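Local coordinates for replication initiator A family protein (Staphylococcus aureus CA-347, PDB 4PT7) that probably initiates replication of staphylococcal multiresistance plasmids by binding and assembling on the replication origin through a winged-helix-type N-terminal domain, at residues K21-F24 against N28-N31; T33-I38 against K79-K84. One frame throughout, in Å; residues are numbered along the deposited sequence.

Contact 1 (K21-F24 against N28-N31); sequences KVFF and NYKN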
ATOM      1  N   LYS B  21      12.701  13.539  15.501  1.00 36.42           N
ATOM      2  CA  LYS B  21      13.573  12.552  16.134  1.00 36.89           C
ATOM      3  C   LYS B  21      12.907  11.929  17.354  1.00 37.93           C
ATOM      4  O   LYS B  21      13.159  10.770  17.691  1.00 39.51           O
ATOM      5  CB  LYS B  21      14.903  13.195  16.552  1.00 36.40           C
ATOM      6  CG  LYS B  21      15.842  13.535  15.392  1.00 37.55           C
ATOM      7  CD  LYS B  21      17.271  13.781  15.901  1.00 31.81           C
ATOM      8  CE  LYS B  21      18.208  14.107  14.760  1.00 36.28           C
ATOM      9  NZ  LYS B  21      19.616  14.329  15.230  1.00 36.78           N
ATOM     10  N   VAL B  22      12.053  12.700  18.013  1.00 36.62           N
ATOM     11  CA  VAL B  22      11.354  12.208  19.188  1.00 39.96           C
ATOM     12  C   VAL B  22      10.538  10.948  18.841  1.00 40.98           C
ATOM     13  O   VAL B  22      10.223  10.153  19.721  1.00 41.36           O
ATOM     14  CB  VAL B  22      10.443  13.323  19.784  1.00 40.29           C
ATOM     15  CG1 VAL B  22       9.339  13.674  18.809  1.00 39.17           C
ATOM     16  CG2 VAL B  22       9.878  12.892  21.127  1.00 40.82           C
ATOM     17  N   PHE B  23      10.216  10.749  17.562  1.00 36.71           N
ATOM     18  CA  PHE B  23       9.450   9.562  17.160  1.00 37.99           C
ATOM     19  C   PHE B  23      10.305   8.302  17.262  1.00 42.08           C
ATOM     20  O   PHE B  23       9.792   7.188  17.153  1.00 40.36           O
ATOM     21  CB  PHE B  23       8.919   9.683  15.707  1.00 32.70           C
ATOM     22  CG  PHE B  23       7.776  10.663  15.541  1.00 29.03           C
ATOM     23  CD1 PHE B  23       7.261  11.343  16.639  1.00 28.55           C
ATOM     24  CD2 PHE B  23       7.224  10.905  14.287  1.00 25.58           C
ATOM     25  CE1 PHE B  23       6.208  12.259  16.487  1.00 26.19           C
ATOM     26  CE2 PHE B  23       6.176  11.812  14.122  1.00 32.56           C
ATOM     27  CZ  PHE B  23       5.666  12.491  15.222  1.00 31.49           C
ATOM     28  N   PHE B  24      11.607   8.468  17.463  1.00 42.61           N
ATOM     29  CA  PHE B  24      12.485   7.308  17.555  1.00 45.31           C
ATOM     30  C   PHE B  24      13.170   7.192  18.914  1.00 48.79           C
ATOM     31  O   PHE B  24      13.929   6.261  19.154  1.00 52.33           O
ATOM     32  CB  PHE B  24      13.555   7.350  16.460  1.00 37.20           C
ATOM     33  CG  PHE B  24      13.003   7.454  15.068  1.00 39.35           C
ATOM     34  CD1 PHE B  24      12.741   8.696  14.501  1.00 32.10           C
ATOM     35  CD2 PHE B  24      12.769   6.309  14.310  1.00 33.37           C
ATOM     36  CE1 PHE B  24      12.255   8.799  13.190  1.00 32.50           C
ATOM     37  CE2 PHE B  24      12.283   6.399  13.004  1.00 35.07           C
ATOM     38  CZ  PHE B  24      12.028   7.648  12.443  1.00 34.85           C
ATOM     39  N   ASN B  28       6.689   7.304  24.119  1.00 68.38           N
ATOM     40  CA  ASN B  28       5.308   7.723  23.968  1.00 63.64           C
ATOM     41  C   ASN B  28       4.866   7.554  22.527  1.00 57.03           C
ATOM     42  O   ASN B  28       3.683   7.704  22.214  1.00 55.09           O
ATOM     43  CB  ASN B  28       5.152   9.181  24.385  1.00 68.11           C
ATOM     44  CG  ASN B  28       5.414   9.383  25.853  1.00 75.59           C
ATOM     45  OD1 ASN B  28       4.646   8.918  26.704  1.00 76.86           O
ATOM     46  ND2 ASN B  28       6.512  10.064  26.170  1.00 74.60           N
ATOM     47  N   TYR B  29       5.821   7.251  21.650  1.00 49.50           N
ATOM     48  CA  TYR B  29       5.529   7.066  20.229  1.00 46.83           C
ATOM     49  C   TYR B  29       6.002   5.714  19.732  1.00 45.64           C
ATOM     50  O   TYR B  29       6.224   5.520  18.536  1.00 48.25           O
ATOM     51  CB  TYR B  29       6.191   8.166  19.406  1.00 43.17           C
ATOM     52  CG  TYR B  29       5.694   9.541  19.749  1.00 44.73           C
ATOM     53  CD1 TYR B  29       6.559  10.499  20.258  1.00 44.48           C
ATOM     54  CD2 TYR B  29       4.351   9.886  19.574  1.00 43.95           C
ATOM     55  CE1 TYR B  29       6.112  11.777  20.586  1.00 43.76           C
ATOM     56  CE2 TYR B  29       3.893  11.156  19.906  1.00 45.77           C
ATOM     57  CZ  TYR B  29       4.780  12.096  20.408  1.00 42.42           C
ATOM     58  OH  TYR B  29       4.357  13.361  20.728  1.00 43.06           O
ATOM     59  N   LYS B  30       6.158   4.777  20.658  1.00 46.81           N
ATOM     60  CA  LYS B  30       6.609   3.440  20.310  1.00 50.09           C
ATOM     61  C   LYS B  30       5.538   2.685  19.515  1.00 48.17           C
ATOM     62  O   LYS B  30       5.844   1.700  18.848  1.00 48.68           O
ATOM     63  CB  LYS B  30       6.985   2.662  21.579  1.00 54.75           C
ATOM     64  CG  LYS B  30       5.812   2.378  22.515  1.00 65.65           C
ATOM     65  CD  LYS B  30       6.271   1.667  23.787  1.00 75.54           C
ATOM     66  CE  LYS B  30       5.078   1.171  24.616  1.00 80.82           C
ATOM     67  NZ  LYS B  30       4.136   2.250  25.049  1.00 82.30           N
ATOM     68  N   ASN B  31       4.292   3.153  19.573  1.00 44.69           N
ATOM     69  CA  ASN B  31       3.195   2.512  18.847  1.00 46.41           C
ATOM     70  C   ASN B  31       3.116   2.938  17.380  1.00 49.17           C
ATOM     71  O   ASN B  31       2.401   2.321  16.587  1.00 50.36           O
ATOM     72  CB  ASN B  31       1.863   2.815  19.539  1.00 47.76           C
ATOM     73  CG  ASN B  31       1.749   2.139  20.904  1.00 56.03           C
ATOM     74  OD1 ASN B  31       1.159   2.746  21.830  1.00 52.58           O
ATOM     75  ND2 ASN B  31       2.250   0.996  21.045  1.00 51.56           N
TER

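Contact 2 (T33-I38 against K79-K84); sequences TNDMKI and KEKLTK. With SO4 (sulfate ion), chain I.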
ATOM      1  N   THR B  33       4.018   3.263  13.558  1.00 39.94           N
ATOM      2  CA  THR B  33       4.643   2.396  12.576  1.00 41.17           C
ATOM      3  C   THR B  33       5.450   3.311  11.654  1.00 38.97           C
ATOM      4  O   THR B  33       5.284   4.529  11.681  1.00 38.45           O
ATOM      5  CB  THR B  33       3.584   1.672  11.733  1.00 43.39           C
ATOM      6  OG1 THR B  33       2.850   2.637  10.968  1.00 38.83           O
ATOM      7  CG2 THR B  33       2.613   0.915  12.639  1.00 40.28           C
ATOM      8  N   ASN B  34       6.318   2.735  10.837  1.00 40.76           N
ATOM      9  CA  ASN B  34       7.097   3.556   9.932  1.00 39.36           C
ATOM     10  C   ASN B  34       6.183   4.326   8.989  1.00 40.96           C
ATOM     11  O   ASN B  34       6.475   5.475   8.649  1.00 42.72           O
ATOM     12  CB  ASN B  34       8.084   2.702   9.129  1.00 41.65           C
ATOM     13  CG  ASN B  34       9.217   2.150   9.986  1.00 44.97           C
ATOM     14  OD1 ASN B  34       9.619   2.762  10.975  1.00 46.74           O
ATOM     15  ND2 ASN B  34       9.751   1.001   9.592  1.00 43.72           N
ATOM     16  N   ASP B  35       5.079   3.712   8.568  1.00 41.57           N
ATOM     17  CA  ASP B  35       4.167   4.396   7.662  1.00 39.88           C
ATOM     18  C   ASP B  35       3.548   5.639   8.293  1.00 36.35           C
ATOM     19  O   ASP B  35       3.296   6.636   7.608  1.00 32.39           O
ATOM     20  CB  ASP B  35       3.070   3.445   7.168  1.00 44.57           C
ATOM     21  CG  ASP B  35       3.545   2.561   6.027  1.00 48.67           C
ATOM     22  OD1 ASP B  35       4.244   3.079   5.128  1.00 49.17           O
ATOM     23  OD2 ASP B  35       3.218   1.358   6.024  1.00 53.32           O
ATOM     24  N   MET B  36       3.301   5.568   9.597  1.00 34.05           N
ATOM     25  CA  MET B  36       2.733   6.679  10.347  1.00 38.24           C
ATOM     26  C   MET B  36       3.754   7.812  10.485  1.00 41.06           C
ATOM     27  O   MET B  36       3.411   8.992  10.355  1.00 40.32           O
ATOM     28  CB  MET B  36       2.329   6.216  11.748  1.00 35.10           C
ATOM     29  CG  MET B  36       1.020   5.423  11.820  1.00 40.42           C
ATOM     30  SD  MET B  36       0.802   4.576  13.395  1.00 43.03           S
ATOM     31  CE  MET B  36      -0.106   3.109  12.878  1.00 43.34           C
ATOM     32  N   LYS B  37       4.999   7.452  10.786  1.00 34.94           N
ATOM     33  CA  LYS B  37       6.046   8.453  10.942  1.00 35.81           C
ATOM     34  C   LYS B  37       6.279   9.170   9.615  1.00 33.89           C
ATOM     35  O   LYS B  37       6.409  10.387   9.568  1.00 35.34           O
ATOM     36  CB  LYS B  37       7.340   7.794  11.431  1.00 35.37           C
ATOM     37  CG  LYS B  37       7.231   7.249  12.852  1.00 38.65           C
ATOM     38  CD  LYS B  37       8.482   6.489  13.263  1.00 38.64           C
ATOM     39  CE  LYS B  37       8.231   5.761  14.577  1.00 40.27           C
ATOM     40  NZ  LYS B  37       9.388   4.942  14.998  1.00 39.96           N
ATOM     41  N   ILE B  38       6.330   8.406   8.531  1.00 32.18           N
ATOM     42  CA  ILE B  38       6.540   8.980   7.214  1.00 31.84           C
ATOM     43  C   ILE B  38       5.334   9.831   6.803  1.00 35.00           C
ATOM     44  O   ILE B  38       5.498  10.982   6.387  1.00 30.74           O
ATOM     45  CB  ILE B  38       6.831   7.855   6.193  1.00 34.18           C
ATOM     46  CG1 ILE B  38       8.233   7.295   6.467  1.00 36.40           C
ATOM     47  CG2 ILE B  38       6.716   8.370   4.770  1.00 32.69           C
ATOM     48  CD1 ILE B  38       8.587   6.056   5.682  1.00 28.05           C
ATOM     49  N   LYS B  79      -7.118   2.766   0.886  1.00 49.75           N
ATOM     50  CA  LYS B  79      -8.100   3.157   1.898  1.00 49.00           C
ATOM     51  C   LYS B  79      -7.801   2.609   3.278  1.00 48.18           C
ATOM     52  O   LYS B  79      -7.892   3.337   4.274  1.00 43.99           O
ATOM     53  CB  LYS B  79      -9.499   2.702   1.487  1.00 51.28           C
ATOM     54  CG  LYS B  79     -10.529   3.805   1.502  1.00 50.16           C
ATOM     55  CD  LYS B  79     -10.940   4.208   2.890  1.00 44.85           C
ATOM     56  CE  LYS B  79     -11.851   5.435   2.806  1.00 48.86           C
ATOM     57  NZ  LYS B  79     -12.438   5.825   4.099  1.00 42.43           N
ATOM     58  N   GLU B  80      -7.476   1.320   3.326  1.00 48.89           N
ATOM     59  CA  GLU B  80      -7.164   0.642   4.574  1.00 51.82           C
ATOM     60  C   GLU B  80      -6.013   1.322   5.306  1.00 51.71           C
ATOM     61  O   GLU B  80      -6.077   1.546   6.513  1.00 55.38           O
ATOM     62  CB  GLU B  80      -6.766  -0.814   4.319  1.00 51.11           C
ATOM     63  CG  GLU B  80      -7.901  -1.768   3.996  1.00 58.75           C
ATOM     64  CD  GLU B  80      -8.145  -1.928   2.508  1.00 56.66           C
ATOM     65  OE1 GLU B  80      -8.734  -2.960   2.125  1.00 56.67           O
ATOM     66  OE2 GLU B  80      -7.759  -1.033   1.726  1.00 55.04           O
ATOM     67  N   LYS B  81      -4.949   1.617   4.568  1.00 50.05           N
ATOM     68  CA  LYS B  81      -3.770   2.247   5.134  1.00 49.77           C
ATOM     69  C   LYS B  81      -4.120   3.620   5.690  1.00 47.94           C
ATOM     70  O   LYS B  81      -3.709   3.971   6.798  1.00 47.08           O
ATOM     71  CB  LYS B  81      -2.678   2.393   4.069  1.00 52.09           C
ATOM     72  CG  LYS B  81      -1.279   2.543   4.652  1.00 52.75           C
ATOM     73  CD  LYS B  81      -0.756   1.196   5.102  1.00 54.04           C
ATOM     74  CE  LYS B  81       0.256   1.342   6.201  1.00 58.92           C
ATOM     75  NZ  LYS B  81       0.761   0.020   6.641  1.00 60.55           N
ATOM     76  N   LEU B  82      -4.878   4.393   4.917  1.00 41.45           N
ATOM     77  CA  LEU B  82      -5.272   5.734   5.336  1.00 45.44           C
ATOM     78  C   LEU B  82      -5.939   5.689   6.705  1.00 46.58           C
ATOM     79  O   LEU B  82      -5.586   6.457   7.604  1.00 48.71           O
ATOM     80  CB  LEU B  82      -6.246   6.349   4.328  1.00 43.03           C
ATOM     81  CG  LEU B  82      -6.139   7.846   4.003  1.00 52.11           C
ATOM     82  CD1 LEU B  82      -7.510   8.341   3.571  1.00 45.22           C
ATOM     83  CD2 LEU B  82      -5.647   8.650   5.195  1.00 50.22           C
ATOM     84  N   THR B  83      -6.904   4.787   6.848  1.00 46.12           N
ATOM     85  CA  THR B  83      -7.652   4.627   8.086  1.00 44.83           C
ATOM     86  C   THR B  83      -6.717   4.284   9.239  1.00 42.58           C
ATOM     87  O   THR B  83      -6.798   4.873  10.313  1.00 44.31           O
ATOM     88  CB  THR B  83      -8.728   3.524   7.908  1.00 45.36           C
ATOM     89  OG1 THR B  83      -9.586   3.889   6.820  1.00 46.70           O
ATOM     90  CG2 THR B  83      -9.570   3.361   9.167  1.00 40.37           C
ATOM     91  N   LYS B  84      -5.813   3.342   9.015  1.00 44.50           N
ATOM     92  CA  LYS B  84      -4.879   2.957  10.059  1.00 48.15           C
ATOM     93  C   LYS B  84      -3.911   4.101  10.414  1.00 45.80           C
ATOM     94  O   LYS B  84      -3.608   4.316  11.584  1.00 40.38           O
ATOM     95  CB  LYS B  84      -4.113   1.691   9.643  1.00 54.17           C
ATOM     96  CG  LYS B  84      -2.978   1.318  10.602  1.00 69.49           C
ATOM     97  CD  LYS B  84      -2.593  -0.168  10.560  1.00 77.94           C
ATOM     98  CE  LYS B  84      -2.189  -0.661   9.169  1.00 82.21           C
ATOM     99  NZ  LYS B  84      -3.361  -0.873   8.272  1.00 82.64           N
TER
HETATM  100  S   SO4 I 201       0.137  -3.155   5.398  1.00 96.24           S
HETATM  101  O1  SO4 I 201       1.572  -2.833   5.514  1.00 96.17           O
HETATM  102  O2  SO4 I 201      -0.591  -2.551   6.533  1.00 95.74           O
HETATM  103  O3  SO4 I 201      -0.045  -4.623   5.424  1.00 92.78           O
HETATM  104  O4  SO4 I 201      -0.380  -2.610   4.126  1.00 93.55           O
HETATM  105  O   HOH W   1       0.502   1.578   9.309  1.00 39.36           O

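Contact 1 (K21-F24 against N28-N31)
Tyr29, whose hydroxyl is hydrogen-bonded with the backbone N of Ile114, lays its ring against Val22 and Phe23. No hydrogen bond links the two segments themselves. With its far end so tied, the phenol meets Val22 at its edge and Phe23 over one face. The carbonyl oxygen Val22 O lies 3.7 Å from Tyr29 CD1, near the ring plane. In the Val22 side chain, chi1 of 65° sets CG1 between the backbone N and the carbonyl carbon and turns CG2 anti to the N, in the plane of the tyrosine ring and 4.0 Å from Tyr29 CE1. Phe23 takes one face. Its edge bearing CD1 and CE1 is turned to the tyrosine in an edge-to-face (T-shaped) pair, with ring centroids 5.0 Å apart and planes inclined by 60°. Phe23 CE1 stands over the centre of the phenol, 4.0 Å above its plane, while Phe23 CD1 lies 3.8 Å from Tyr29 CD1. The contact is thus mainly apolar and aromatic, and it folds the loop after helix 22-25 back on the start of that short helix. All three touching residues are buried. Pro113 packs against each of them, and a second edge-to-face pair joins Phe23 to Tyr40 of helix 34-52, so the turn is fitted between the long helix and the segment that follows strand 107-110.

Contact 2 (T33-I38 against K79-K84)
Asp35 of helix 34-52 and Lys81 of helix 79-91 form a salt bridge between two helices of the RepA N-terminal domain, a member of the helix-turn-helix clan. Asp35 OD2 lies 2.9 Å from Lys81 NZ, and the hydrogen bond within this pair is weak. The lysine chain leaves its helix with CG anti to the backbone N (chi1 -158°) and bends at chi2 (78°), which carries its end across the aspartate at about a right angle. Other polar bonds converge on the same ammonium group. A sulfate, probably from the crystallisation liquor, takes a bond from it through O2 and a weak one through O1; Lys81 of the fourth subunit binds this ion too, so like charges from two chains share one anion. A water lies 3.1 Å from both Thr33 OG1 and Lys81 NZ, and accepts only a weak bond from the lysine. Capping is the third element. Thr33 OG1, at the N-cap of helix 34-52, accepts from Met36 N at 3.3 Å, and Thr33 N donates a weak bond back to Met36 SD at 3.5 Å, completing a capping box. Apolar packing is slight: the Met36 side chain crosses that of Lys84 at about a right angle and places its methyl CE 4.1 Å from Lys84 CG and 3.9 Å from Lys84 O.

In the fold
Both contacts belong to the RepA N-terminal region and follow each other along the chain, their centres about 15 Å apart. Contact 1 is local and buried, closing a turn through aromatic and aliphatic packing without a hydrogen bond across it. Contact 2 joins helices distant in sequence, is partly buried, and is chiefly polar, a salt bridge with a water and a sulfate, probably from the crystallisation liquor, beside it. Helix 34-52 connects them: Lys37 from its first turns brings NZ to 3.1 Å from Phe23 O of contact 1. Both also touch the second subunit: Lys21 forms a salt bridge with Asp45 of that subunit, and Ile38 packs on Asn34 of that subunit.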